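Local structure of Lmaj004091aaa (Leishmania major, 1XTP) at residues E32-E37 with K47-K52; L171-F176 with K222-E227; R216-Y221 with P247-A252; N110-T113 with T118-L121. The protein probably methylates the N-terminal amino group of target proteins that begin with an X-Pro-Lys motif, using S-adenosyl-L-methionine as methyl donor. One frame throughout, in Å; residues are numbered along the deposited sequence.

In the fold
From the N terminus, interaction 1 comes first and closes a short irregular loop between helix 30-37 and the start of helix 49-58. Interaction 4 follows and closes the tight turn between helix 106-115 and strand 118-123. It shares no residue with the others and touches none of them. Interactions 2 and 3 cross along the chain: residues 216-221 fall inside the loop closed by interaction 2, while residues 247-252 lie beyond it. Both use helix 218-228, which interaction 2 ties to helix 173-186 and interaction 3 to strand 248-253. Arg216 pairs with Asp173 and so links these two. Trp34 NE1 bonds to the same aspartate and joins interaction 1 to the group.

Interaction 1 of 4, residues E32-E37 with K47-K52; sequences EMWKAE and KGWYGK
Water 2 is gripped by three atoms, Glu37 O, Glu37 OE1 and Lys52 NZ, and so bridges the two segments. It donates to Glu37 O at 2.7 Å and to Glu37 OE1 at 2.9 Å. It accepts from Lys52 NZ at 2.7 Å. The lysine and the carboxylate therefore meet through water: Glu37 OE1 and Lys52 NZ are 4.3 Å apart, beyond a salt bridge. Water 1 accepts from Trp49 N at 3.0 Å and probably donates to Glu37 O. The Glu37 chain bends at chi2 (-73°), and OE1 ends where water 2 can bridge it to the residue's own backbone oxygen. OE1 also lies at the edge of the Trp49 ring, in its plane, 3.7 Å from Trp49 CE3. The other oxygen, OE2, forms a salt bridge with Lys209.

The aromatic part is a T-shaped pair. Trp34 points the edge of its six-membered ring, through CZ3, at the face of the Trp49 six-membered ring. The planes stand at 84° and the centroids are 5.2 Å apart. The methyl CE of selenomethionine Met33 lies over one face of Trp34.

The contact joins the last turn of helix 30-37 to the start of helix 49-58. Strands 26-27, 205-208 and 213-215 touch the first helix. Trp49 NE1 bonds to Tyr170 O, just before helix 173-186.

Interaction 2 of 4, residues L171-F176 with K222-E227; sequences LTDADF and KRLFNE
Leu224 fits into the angle between Phe176 and Asp173, crossing each of them at about a right angle. Its methyl CD1 sits squarely over the Phe176 ring, 3.7 Å from the centroid and 11° off the ring normal. This is a CH-pi contact over the centre of the face. Leu224 CB adds to it against the same ring, 3.6 Å from Phe176 CD1. Phe176 carries its ring anti to the backbone N (chi1 -175°), which swings it out from its helix toward residues 222-227.

The second methyl of Leu224, CD2, packs on the base of Asp173, at 3.7 Å from Asp173 CB. CD1 lies 3.6 Å from Asp173 OD1. This carboxylate is held from elsewhere: OD1 forms a salt bridge with Arg216, and OD2 takes bonds from Trp34 NE1 and His220 NE2. Three side chains thus fix the rotation of the group against which the leucine rests.

Phe225 approaches Phe176 from another direction. Its CE1 comes to the edge of the Phe176 ring, in its plane, 4.0 Å from Phe176 CZ. Thr172 is the N-cap of helix 173-186: its OG1 accepts from Asp175 N at 3.0 Å.

The contact packs the first turn of helix 173-186 against the middle of helix 218-228. Val177, one residue further on, also meets Leu224. Phe180 stacks on Phe176, while Phe225 reaches strand 248-253 through Tyr251 and Leu253.

Interaction 3 of 4, residues R216-Y221 with P247-A252; sequences RSDIHY and PLKMYA
The first turn of helix 218-228 lies beside strand 248-253 with the backbones well apart, the CA atoms of Asp218 and Lys249 being 8.4 Å from each other. Long side chains from alternate strand residues bridge this distance. Asp218 OD1 receives both. Tyr251 OH donates to Asp218 OD1 at 2.6 Å; OD1 accepts with its anti lone pair, the one turned away from OD2. The carboxylate and the phenol ring are nearly coplanar, with planes 7° apart. Lys249 NZ also meets Asp218 OD1 at 2.6 Å, in a salt bridge. It comes from above the carboxylate plane, 57° out of it, so the two donors approach from distinct directions. Asp218 has CG anti to the backbone N (chi1 -180°), which turns OD1 toward the strand.

The short bonds from Tyr251 and Lys249, with the ammonium of Lys222 in a salt bridge to OD2, would be expected to favour the charged carboxylate. Lys249 NZ has a further partner in Glu235, and the site is a small network of alternating charges. Beside it, Tyr221 CD2 packs 3.5 Å from Tyr251 OH, and the two tyrosines cross at about a right angle.

Helix 218-228 here lies against one side of the seven-stranded sheet. Strand 248-253 runs antiparallel between strands 191-198 and 232-237. Tyr221 OH bonds to Asn198 O near the end of strand 191-198, and Glu235 belongs to strand 232-237.

Interaction 4 of 4, residues N110-T113 with T118-L121; sequences NLLT and TTDL
Leu112 and Thr119 carry this contact, side chain against side chain, crossing at about a right angle. The packing is mainly apolar. The threonine methyl, CG2, lies 3.7 Å from Leu112 CD1 and 4.0 Å from Leu112 CB. Thr119 holds CG2 anti to its own N, with OG1 beside that N (chi1 -58°). Both branches thereby face the helix: the methyl meets the leucine side chain, and the hydroxyl lies nearer its backbone.

The polar atom of the pair takes part by packing. Thr119 OG1 is 3.5 Å from Leu112 CB and 3.9 Å from Leu112 O. Thr113 N is 4.3 Å from the same hydroxyl, so Thr119 sits by the peptide that joins Leu112 to Thr113. Thr113 itself turns its OG1 back to Thr108 O within the helix.

The CA atoms of Leu112 and Thr119 are 6.7 Å apart, the nearest pair across the two segments. A wider pi-type turn at 110-112 leads into Leu112. Thr119 is bonded through its backbone to Pro140 and Gly142, while Thr118 and Asp120 bond to Ala97.

The side chain of Leu112 is about 9 Å from the bound S-adenosyl-L-homoselenocysteine. The arrangement is that of a beta-alpha-beta unit: strand 96-100, helix 106-115 and the parallel strand 118-123. It belongs to the Rossmann-like fold of S-adenosylmethionine-dependent methyltransferases.

Interaction 1 of 4, residues E32-E37 with K47-K52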
loop_
_atom_site.group_PDB
_atom_site.type_symbol
_atom_site.label_atom_id
_atom_site.label_comp_id
_atom_site.label_asym_id
_atom_site.label_seq_id
_atom_site.Cartn_x
_atom_site.Cartn_y
_atom_site.Cartn_z
ATOM N N GLU A 32 -17.443 -4.065 -13.471
ATOM C CA GLU A 32 -17.269 -3.882 -14.896
ATOM C C GLU A 32 -15.775 -3.679 -15.251
ATOM O O GLU A 32 -15.284 -4.223 -16.228
ATOM C CB GLU A 32 -18.100 -2.669 -15.339
ATOM C CG GLU A 32 -18.209 -2.498 -16.839
ATOM C CD GLU A 32 -18.604 -1.095 -17.269
ATOM O OE1 GLU A 32 -18.925 -0.247 -16.417
ATOM O OE2 GLU A 32 -18.577 -0.835 -18.490
HETATM N N MSE A 33 -15.067 -2.888 -14.455
HETATM C CA MSE A 33 -13.653 -2.602 -14.705
HETATM C C MSE A 33 -12.756 -3.819 -14.562
HETATM O O MSE A 33 -11.917 -4.074 -15.424
HETATM C CB MSE A 33 -13.178 -1.499 -13.771
HETATM C CG MSE A 33 -11.743 -1.091 -13.964
HETATM SE SE MSE A 33 -10.535 -2.087 -12.813
HETATM C CE MSE A 33 -11.160 -1.327 -11.134
ATOM N N TRP A 34 -12.901 -4.571 -13.473
ATOM C CA TRP A 34 -12.085 -5.782 -13.300
ATOM C C TRP A 34 -12.322 -6.807 -14.417
ATOM O O TRP A 34 -11.406 -7.550 -14.752
ATOM C CB TRP A 34 -12.323 -6.459 -11.935
ATOM C CG TRP A 34 -11.915 -5.633 -10.746
ATOM C CD1 TRP A 34 -12.716 -5.265 -9.702
ATOM C CD2 TRP A 34 -10.628 -5.042 -10.490
ATOM N NE1 TRP A 34 -12.012 -4.491 -8.802
ATOM C CE2 TRP A 34 -10.729 -4.332 -9.265
ATOM C CE3 TRP A 34 -9.411 -5.014 -11.186
ATOM C CZ2 TRP A 34 -9.658 -3.638 -8.713
ATOM C CZ3 TRP A 34 -8.337 -4.311 -10.639
ATOM C CH2 TRP A 34 -8.472 -3.629 -9.418
ATOM N N LYS A 35 -13.535 -6.864 -14.980
ATOM C CA LYS A 35 -13.783 -7.732 -16.130
ATOM C C LYS A 35 -12.985 -7.255 -17.337
ATOM O O LYS A 35 -12.544 -8.064 -18.139
ATOM C CB LYS A 35 -15.281 -7.817 -16.461
ATOM C CG LYS A 35 -16.039 -8.787 -15.570
ATOM C CD LYS A 35 -17.556 -8.612 -15.647
ATOM C CE LYS A 35 -18.162 -9.228 -16.895
ATOM N NZ LYS A 35 -19.656 -9.066 -16.893
ATOM N N ALA A 36 -12.776 -5.941 -17.451
ATOM C CA ALA A 36 -11.976 -5.378 -18.551
ATOM C C ALA A 36 -10.473 -5.538 -18.317
ATOM O O ALA A 36 -9.710 -5.840 -19.240
ATOM C CB ALA A 36 -12.318 -3.894 -18.758
ATOM N N GLU A 37 -10.046 -5.339 -17.083
ATOM C CA GLU A 37 -8.637 -5.242 -16.782
ATOM C C GLU A 37 -7.958 -6.564 -16.413
ATOM O O GLU A 37 -6.728 -6.631 -16.446
ATOM C CB GLU A 37 -8.431 -4.239 -15.630
ATOM C CG GLU A 37 -8.654 -2.801 -16.028
ATOM C CD GLU A 37 -7.535 -2.229 -16.908
ATOM O OE1 GLU A 37 -6.343 -2.579 -16.700
ATOM O OE2 GLU A 37 -7.849 -1.413 -17.802
ATOM N N LYS A 47 0.417 -7.589 -21.140
ATOM C CA LYS A 47 -1.034 -7.729 -21.117
ATOM C C LYS A 47 -1.627 -7.911 -19.734
ATOM O O LYS A 47 -2.843 -7.852 -19.574
ATOM C CB LYS A 47 -1.424 -8.919 -21.978
ATOM C CG LYS A 47 -1.017 -8.765 -23.435
ATOM C CD LYS A 47 -1.661 -9.827 -24.288
ATOM C CE LYS A 47 -1.059 -9.857 -25.693
ATOM N NZ LYS A 47 -1.784 -10.843 -26.551
ATOM N N GLY A 48 -0.778 -8.132 -18.739
ATOM C CA GLY A 48 -1.220 -8.592 -17.448
ATOM C C GLY A 48 -1.310 -7.440 -16.469
ATOM O O GLY A 48 -0.407 -6.618 -16.406
ATOM N N TRP A 49 -2.405 -7.390 -15.719
ATOM C CA TRP A 49 -2.618 -6.359 -14.690
ATOM C C TRP A 49 -1.403 -6.204 -13.772
ATOM O O TRP A 49 -0.887 -5.096 -13.572
ATOM C CB TRP A 49 -3.846 -6.717 -13.875
ATOM C CG TRP A 49 -3.974 -5.938 -12.645
ATOM C CD1 TRP A 49 -3.609 -6.327 -11.398
ATOM C CD2 TRP A 49 -4.484 -4.613 -12.528
ATOM N NE1 TRP A 49 -3.840 -5.324 -10.504
ATOM C CE2 TRP A 49 -4.379 -4.251 -11.167
ATOM C CE3 TRP A 49 -4.984 -3.673 -13.449
ATOM C CZ2 TRP A 49 -4.780 -3.011 -10.694
ATOM C CZ3 TRP A 49 -5.383 -2.427 -12.979
ATOM C CH2 TRP A 49 -5.282 -2.106 -11.613
ATOM N N TYR A 50 -0.950 -7.329 -13.212
ATOM C CA TYR A 50 0.238 -7.349 -12.368
ATOM C C TYR A 50 1.519 -7.257 -13.171
ATOM O O TYR A 50 2.415 -6.503 -12.799
ATOM C CB TYR A 50 0.281 -8.616 -11.493
ATOM C CG TYR A 50 -0.709 -8.609 -10.383
ATOM C CD1 TYR A 50 -0.614 -7.677 -9.342
ATOM C CD2 TYR A 50 -1.737 -9.534 -10.341
ATOM C CE1 TYR A 50 -1.535 -7.670 -8.317
ATOM C CE2 TYR A 50 -2.659 -9.539 -9.322
ATOM C CZ TYR A 50 -2.555 -8.597 -8.307
ATOM O OH TYR A 50 -3.461 -8.596 -7.286
ATOM N N GLY A 51 1.599 -8.014 -14.277
ATOM C CA GLY A 51 2.798 -8.053 -15.082
ATOM C C GLY A 51 3.232 -6.708 -15.632
ATOM O O GLY A 51 4.420 -6.397 -15.701
ATOM N N LYS A 52 2.265 -5.920 -16.065
ATOM C CA LYS A 52 2.549 -4.589 -16.601
ATOM C C LYS A 52 3.145 -3.651 -15.541
ATOM O O LYS A 52 3.944 -2.759 -15.851
ATOM C CB LYS A 52 1.259 -3.983 -17.146
ATOM C CG LYS A 52 0.761 -4.634 -18.409
ATOM C CD LYS A 52 -0.499 -3.967 -18.887
ATOM C CE LYS A 52 -1.755 -4.629 -18.325
ATOM N NZ LYS A 52 -2.990 -4.022 -18.923
HETATM O O HOH W 1 -4.876 -8.723 -16.869
HETATM O O HOH W 2 -4.757 -5.018 -17.187
#

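Interaction 2 of 4, residues L171-F176 with K222-E227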
loop_
_atom_site.group_PDB
_atom_site.type_symbol
_atom_site.label_atom_id
_atom_site.label_comp_id
_atom_site.label_asym_id
_atom_site.label_seq_id
_atom_site.Cartn_x
_atom_site.Cartn_y
_atom_site.Cartn_z
ATOM N N LEU A 171 -2.648 -3.914 -6.252
ATOM C CA LEU A 171 -3.485 -5.065 -5.978
ATOM C C LEU A 171 -4.856 -4.963 -6.636
ATOM O O LEU A 171 -5.470 -3.900 -6.623
ATOM C CB LEU A 171 -3.674 -5.255 -4.465
ATOM C CG LEU A 171 -2.452 -5.616 -3.620
ATOM C CD1 LEU A 171 -2.735 -5.394 -2.123
ATOM C CD2 LEU A 171 -1.997 -7.068 -3.877
ATOM N N THR A 172 -5.348 -6.077 -7.188
ATOM C CA THR A 172 -6.776 -6.154 -7.534
ATOM C C THR A 172 -7.567 -6.064 -6.245
ATOM O O THR A 172 -7.024 -6.279 -5.172
ATOM C CB THR A 172 -7.153 -7.440 -8.224
ATOM O OG1 THR A 172 -7.057 -8.546 -7.311
ATOM C CG2 THR A 172 -6.254 -7.678 -9.429
ATOM N N ASP A 173 -8.857 -5.775 -6.327
ATOM C CA ASP A 173 -9.661 -5.707 -5.111
ATOM C C ASP A 173 -9.742 -7.060 -4.416
ATOM O O ASP A 173 -9.737 -7.121 -3.175
ATOM C CB ASP A 173 -11.085 -5.233 -5.412
ATOM C CG ASP A 173 -11.189 -3.734 -5.601
ATOM O OD1 ASP A 173 -10.195 -3.010 -5.412
ATOM O OD2 ASP A 173 -12.290 -3.287 -5.963
ATOM N N ALA A 174 -9.894 -8.122 -5.212
ATOM C CA ALA A 174 -9.915 -9.473 -4.692
ATOM C C ALA A 174 -8.658 -9.770 -3.888
ATOM O O ALA A 174 -8.745 -10.344 -2.806
ATOM C CB ALA A 174 -10.055 -10.503 -5.843
ATOM N N ASP A 175 -7.492 -9.390 -4.424
ATOM C CA ASP A 175 -6.214 -9.673 -3.773
ATOM C C ASP A 175 -5.938 -8.730 -2.602
ATOM O O ASP A 175 -5.248 -9.120 -1.674
ATOM C CB ASP A 175 -5.072 -9.642 -4.780
ATOM C CG ASP A 175 -5.092 -10.850 -5.713
ATOM O OD1 ASP A 175 -5.794 -11.835 -5.403
ATOM O OD2 ASP A 175 -4.412 -10.821 -6.754
ATOM N N PHE A 176 -6.490 -7.520 -2.674
ATOM C CA PHE A 176 -6.467 -6.513 -1.594
ATOM C C PHE A 176 -7.194 -7.128 -0.408
ATOM O O PHE A 176 -6.647 -7.218 0.688
ATOM C CB PHE A 176 -7.169 -5.228 -2.075
ATOM C CG PHE A 176 -7.110 -4.047 -1.103
ATOM C CD1 PHE A 176 -7.785 -4.078 0.123
ATOM C CD2 PHE A 176 -6.411 -2.888 -1.443
ATOM C CE1 PHE A 176 -7.742 -3.003 0.999
ATOM C CE2 PHE A 176 -6.390 -1.766 -0.566
ATOM C CZ PHE A 176 -7.035 -1.834 0.646
ATOM N N LYS A 222 -12.825 1.142 2.538
ATOM C CA LYS A 222 -13.594 0.674 3.690
ATOM C C LYS A 222 -14.498 -0.496 3.332
ATOM O O LYS A 222 -14.718 -1.405 4.154
ATOM C CB LYS A 222 -14.382 1.847 4.287
ATOM C CG LYS A 222 -13.479 2.743 5.121
ATOM C CD LYS A 222 -14.059 4.095 5.366
ATOM C CE LYS A 222 -13.314 4.774 6.520
ATOM N NZ LYS A 222 -13.692 6.192 6.718
ATOM N N ARG A 223 -15.014 -0.473 2.104
ATOM C CA ARG A 223 -15.710 -1.625 1.552
ATOM C C ARG A 223 -14.766 -2.820 1.591
ATOM O O ARG A 223 -15.131 -3.897 2.072
ATOM C CB ARG A 223 -16.173 -1.340 0.126
ATOM C CG ARG A 223 -17.149 -2.359 -0.432
ATOM C CD ARG A 223 -17.770 -1.911 -1.771
ATOM N NE ARG A 223 -18.713 -0.795 -1.606
ATOM C CZ ARG A 223 -19.516 -0.328 -2.558
ATOM N NH1 ARG A 223 -19.504 -0.857 -3.770
ATOM N NH2 ARG A 223 -20.330 0.679 -2.284
ATOM N N LEU A 224 -13.526 -2.611 1.136
ATOM C CA LEU A 224 -12.534 -3.687 1.107
ATOM C C LEU A 224 -12.132 -4.099 2.532
ATOM O O LEU A 224 -11.989 -5.280 2.795
ATOM C CB LEU A 224 -11.307 -3.303 0.255
ATOM C CG LEU A 224 -11.582 -2.894 -1.195
ATOM C CD1 LEU A 224 -10.369 -2.258 -1.859
ATOM C CD2 LEU A 224 -12.058 -4.099 -1.999
ATOM N N PHE A 225 -11.971 -3.147 3.454
ATOM C CA PHE A 225 -11.652 -3.505 4.835
ATOM C C PHE A 225 -12.743 -4.368 5.448
ATOM O O PHE A 225 -12.462 -5.315 6.164
ATOM C CB PHE A 225 -11.500 -2.279 5.746
ATOM C CG PHE A 225 -10.430 -1.324 5.331
ATOM C CD1 PHE A 225 -9.287 -1.755 4.673
ATOM C CD2 PHE A 225 -10.555 0.022 5.645
ATOM C CE1 PHE A 225 -8.292 -0.819 4.293
ATOM C CE2 PHE A 225 -9.577 0.939 5.288
ATOM C CZ PHE A 225 -8.456 0.515 4.601
ATOM N N ASN A 226 -13.992 -3.994 5.204
ATOM C CA ASN A 226 -15.110 -4.736 5.753
ATOM C C ASN A 226 -15.095 -6.175 5.235
ATOM O O ASN A 226 -15.219 -7.126 5.997
ATOM C CB ASN A 226 -16.423 -4.048 5.404
ATOM C CG ASN A 226 -17.621 -4.773 5.987
ATOM O OD1 ASN A 226 -18.367 -5.429 5.261
ATOM N ND2 ASN A 226 -17.789 -4.688 7.309
ATOM N N GLU A 227 -14.900 -6.324 3.932
ATOM C CA GLU A 227 -14.834 -7.640 3.321
ATOM C C GLU A 227 -13.670 -8.489 3.857
ATOM O O GLU A 227 -13.792 -9.702 4.008
ATOM C CB GLU A 227 -14.745 -7.475 1.811
ATOM C CG GLU A 227 -15.078 -8.720 1.068
ATOM C CD GLU A 227 -14.935 -8.578 -0.441
ATOM O OE1 GLU A 227 -14.830 -7.424 -0.945
ATOM O OE2 GLU A 227 -14.934 -9.645 -1.096
#

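Interaction 3 of 4, residues R216-Y221 with P247-A252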
loop_
_atom_site.group_PDB
_atom_site.type_symbol
_atom_site.label_atom_id
_atom_site.label_comp_id
_atom_site.label_asym_id
_atom_site.label_seq_id
_atom_site.Cartn_x
_atom_site.Cartn_y
_atom_site.Cartn_z
ATOM N N ARG A 216 -8.174 4.588 -5.230
ATOM C CA ARG A 216 -9.515 4.317 -4.774
ATOM C C ARG A 216 -9.937 5.388 -3.775
ATOM O O ARG A 216 -9.092 6.094 -3.217
ATOM C CB ARG A 216 -9.557 2.961 -4.081
ATOM C CG ARG A 216 -9.076 1.781 -4.904
ATOM C CD ARG A 216 -9.119 0.521 -4.005
ATOM N NE ARG A 216 -8.827 -0.757 -4.669
ATOM C CZ ARG A 216 -7.624 -1.335 -4.729
ATOM N NH1 ARG A 216 -6.537 -0.734 -4.258
ATOM N NH2 ARG A 216 -7.487 -2.503 -5.318
ATOM N N SER A 217 -11.248 5.489 -3.550
ATOM C CA SER A 217 -11.804 6.394 -2.540
ATOM C C SER A 217 -11.780 5.755 -1.153
ATOM O O SER A 217 -11.703 4.529 -1.007
ATOM C CB SER A 217 -13.242 6.750 -2.890
ATOM O OG SER A 217 -14.052 5.579 -2.879
ATOM N N ASP A 218 -11.865 6.604 -0.135
ATOM C CA ASP A 218 -12.019 6.149 1.241
ATOM C C ASP A 218 -13.155 5.118 1.425
ATOM O O ASP A 218 -13.016 4.150 2.173
ATOM C CB ASP A 218 -12.311 7.361 2.146
ATOM C CG ASP A 218 -12.469 6.963 3.573
ATOM O OD1 ASP A 218 -11.457 6.532 4.146
ATOM O OD2 ASP A 218 -13.588 7.042 4.111
ATOM N N ILE A 219 -14.294 5.373 0.786
ATOM C CA ILE A 219 -15.451 4.466 0.840
ATOM C C ILE A 219 -15.114 3.128 0.175
ATOM O O ILE A 219 -15.496 2.068 0.662
ATOM C CB ILE A 219 -16.694 5.146 0.203
ATOM C CG1 ILE A 219 -17.285 6.102 1.232
ATOM C CG2 ILE A 219 -17.774 4.136 -0.226
ATOM C CD1 ILE A 219 -18.501 6.840 0.762
ATOM N N HIS A 220 -14.352 3.195 -0.912
ATOM C CA HIS A 220 -13.874 1.996 -1.617
ATOM C C HIS A 220 -12.936 1.187 -0.701
ATOM O O HIS A 220 -13.140 -0.009 -0.520
ATOM C CB HIS A 220 -13.197 2.424 -2.920
ATOM C CG HIS A 220 -12.936 1.317 -3.890
ATOM N ND1 HIS A 220 -12.662 1.560 -5.219
ATOM C CD2 HIS A 220 -12.873 -0.029 -3.729
ATOM C CE1 HIS A 220 -12.456 0.408 -5.837
ATOM N NE2 HIS A 220 -12.583 -0.571 -4.956
ATOM N N TYR A 221 -11.941 1.834 -0.097
ATOM C CA TYR A 221 -11.054 1.156 0.890
ATOM C C TYR A 221 -11.826 0.449 2.022
ATOM O O TYR A 221 -11.518 -0.679 2.411
ATOM C CB TYR A 221 -10.047 2.150 1.522
ATOM C CG TYR A 221 -9.018 2.662 0.551
ATOM C CD1 TYR A 221 -8.237 1.771 -0.198
ATOM C CD2 TYR A 221 -8.840 4.028 0.339
ATOM C CE1 TYR A 221 -7.304 2.233 -1.110
ATOM C CE2 TYR A 221 -7.904 4.503 -0.582
ATOM C CZ TYR A 221 -7.137 3.597 -1.312
ATOM O OH TYR A 221 -6.190 4.032 -2.227
ATOM N N PRO A 247 -4.859 13.666 -1.908
ATOM C CA PRO A 247 -4.717 13.522 -0.468
ATOM C C PRO A 247 -4.106 12.161 -0.088
ATOM O O PRO A 247 -4.336 11.142 -0.757
ATOM C CB PRO A 247 -6.158 13.633 0.037
ATOM C CG PRO A 247 -6.830 14.480 -0.998
ATOM C CD PRO A 247 -6.220 14.080 -2.293
ATOM N N LEU A 248 -3.342 12.159 0.991
ATOM C CA LEU A 248 -2.691 10.958 1.467
ATOM C C LEU A 248 -3.279 10.582 2.823
ATOM O O LEU A 248 -3.094 11.305 3.805
ATOM C CB LEU A 248 -1.199 11.248 1.557
ATOM C CG LEU A 248 -0.228 10.141 1.927
ATOM C CD1 LEU A 248 -0.280 9.042 0.910
ATOM C CD2 LEU A 248 1.164 10.758 2.000
ATOM N N LYS A 249 -3.990 9.462 2.877
ATOM C CA LYS A 249 -4.619 9.021 4.119
ATOM C C LYS A 249 -3.896 7.831 4.788
ATOM O O LYS A 249 -3.467 6.873 4.146
ATOM C CB LYS A 249 -6.101 8.674 3.890
ATOM C CG LYS A 249 -6.964 8.947 5.110
ATOM C CD LYS A 249 -8.458 8.734 4.880
ATOM C CE LYS A 249 -9.236 8.763 6.200
ATOM N NZ LYS A 249 -10.553 8.047 6.122
HETATM N N MSE A 250 -3.785 7.912 6.096
HETATM C CA MSE A 250 -3.279 6.819 6.911
HETATM C C MSE A 250 -4.417 6.140 7.654
HETATM O O MSE A 250 -5.297 6.807 8.186
HETATM C CB MSE A 250 -2.304 7.375 7.934
HETATM C CG MSE A 250 -1.030 7.880 7.327
HETATM SE SE MSE A 250 -0.017 8.969 8.570
HETATM C CE MSE A 250 -0.942 10.687 8.267
ATOM N N TYR A 251 -4.369 4.811 7.693
ATOM C CA TYR A 251 -5.266 3.991 8.473
ATOM C C TYR A 251 -4.471 3.046 9.367
ATOM O O TYR A 251 -3.522 2.412 8.908
ATOM C CB TYR A 251 -6.119 3.108 7.569
ATOM C CG TYR A 251 -6.919 3.812 6.505
ATOM C CD1 TYR A 251 -6.383 4.012 5.236
ATOM C CD2 TYR A 251 -8.233 4.219 6.741
ATOM C CE1 TYR A 251 -7.108 4.630 4.245
ATOM C CE2 TYR A 251 -8.984 4.836 5.735
ATOM C CZ TYR A 251 -8.407 5.030 4.495
ATOM O OH TYR A 251 -9.106 5.638 3.490
ATOM N N ALA A 252 -4.864 2.950 10.632
ATOM C CA ALA A 252 -4.358 1.901 11.525
ATOM C C ALA A 252 -5.439 0.843 11.644
ATOM O O ALA A 252 -6.538 1.151 12.085
ATOM C CB ALA A 252 -4.040 2.445 12.860
#

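Interaction 4 of 4, residues N110-T113 with T118-L121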
loop_
_atom_site.group_PDB
_atom_site.type_symbol
_atom_site.label_atom_id
_atom_site.label_comp_id
_atom_site.label_asym_id
_atom_site.label_seq_id
_atom_site.Cartn_x
_atom_site.Cartn_y
_atom_site.Cartn_z
ATOM N N ASN A 110 14.278 5.171 7.208
ATOM C CA ASN A 110 14.033 6.466 7.833
ATOM C C ASN A 110 13.004 6.432 8.958
ATOM O O ASN A 110 12.851 7.412 9.658
ATOM C CB ASN A 110 13.578 7.474 6.769
ATOM C CG ASN A 110 14.640 7.721 5.719
ATOM O OD1 ASN A 110 15.569 8.504 5.936
ATOM N ND2 ASN A 110 14.534 7.017 4.584
ATOM N N LEU A 111 12.285 5.330 9.124
ATOM C CA LEU A 111 11.286 5.276 10.187
ATOM C C LEU A 111 11.359 4.009 11.008
ATOM O O LEU A 111 11.485 4.067 12.219
ATOM C CB LEU A 111 9.868 5.453 9.622
ATOM C CG LEU A 111 8.725 5.580 10.651
ATOM C CD1 LEU A 111 9.037 6.549 11.807
ATOM C CD2 LEU A 111 7.460 5.991 9.961
ATOM N N LEU A 112 11.276 2.858 10.357
ATOM C CA LEU A 112 11.051 1.634 11.091
ATOM C C LEU A 112 12.276 1.225 11.890
ATOM O O LEU A 112 12.134 0.712 13.022
ATOM C CB LEU A 112 10.561 0.521 10.161
ATOM C CG LEU A 112 9.322 0.881 9.329
ATOM C CD1 LEU A 112 9.026 -0.225 8.316
ATOM C CD2 LEU A 112 8.110 1.167 10.210
ATOM N N THR A 113 13.472 1.491 11.355
ATOM C CA THR A 113 14.707 1.154 12.069
ATOM C C THR A 113 14.901 1.997 13.353
ATOM O O THR A 113 15.701 1.632 14.231
ATOM C CB THR A 113 15.968 1.247 11.170
ATOM O OG1 THR A 113 15.999 2.511 10.505
ATOM C CG2 THR A 113 15.986 0.141 10.123
ATOM N N THR A 118 13.440 -5.184 14.928
ATOM C CA THR A 118 13.781 -5.811 13.651
ATOM C C THR A 118 12.724 -5.458 12.622
ATOM O O THR A 118 11.542 -5.454 12.933
ATOM C CB THR A 118 13.821 -7.327 13.790
ATOM O OG1 THR A 118 14.610 -7.673 14.933
ATOM C CG2 THR A 118 14.399 -7.989 12.524
ATOM N N THR A 119 13.152 -5.142 11.405
ATOM C CA THR A 119 12.242 -4.894 10.297
ATOM C C THR A 119 12.554 -5.825 9.115
ATOM O O THR A 119 13.692 -5.894 8.689
ATOM C CB THR A 119 12.342 -3.427 9.849
ATOM O OG1 THR A 119 12.037 -2.576 10.956
ATOM C CG2 THR A 119 11.369 -3.124 8.715
ATOM N N ASP A 120 11.536 -6.534 8.614
ATOM C CA ASP A 120 11.633 -7.319 7.385
ATOM C C ASP A 120 11.100 -6.508 6.197
ATOM O O ASP A 120 10.279 -5.615 6.376
ATOM C CB ASP A 120 10.784 -8.576 7.485
ATOM C CG ASP A 120 11.245 -9.514 8.541
ATOM O OD1 ASP A 120 12.424 -9.473 8.947
ATOM O OD2 ASP A 120 10.415 -10.355 8.939
ATOM N N LEU A 121 11.546 -6.857 4.992
ATOM C CA LEU A 121 11.189 -6.145 3.747
ATOM C C LEU A 121 10.564 -7.112 2.745
ATOM O O LEU A 121 11.039 -8.236 2.606
ATOM C CB LEU A 121 12.439 -5.558 3.100
ATOM C CG LEU A 121 12.917 -4.217 3.650
ATOM C CD1 LEU A 121 13.699 -4.412 4.920
ATOM C CD2 LEU A 121 13.757 -3.482 2.600
#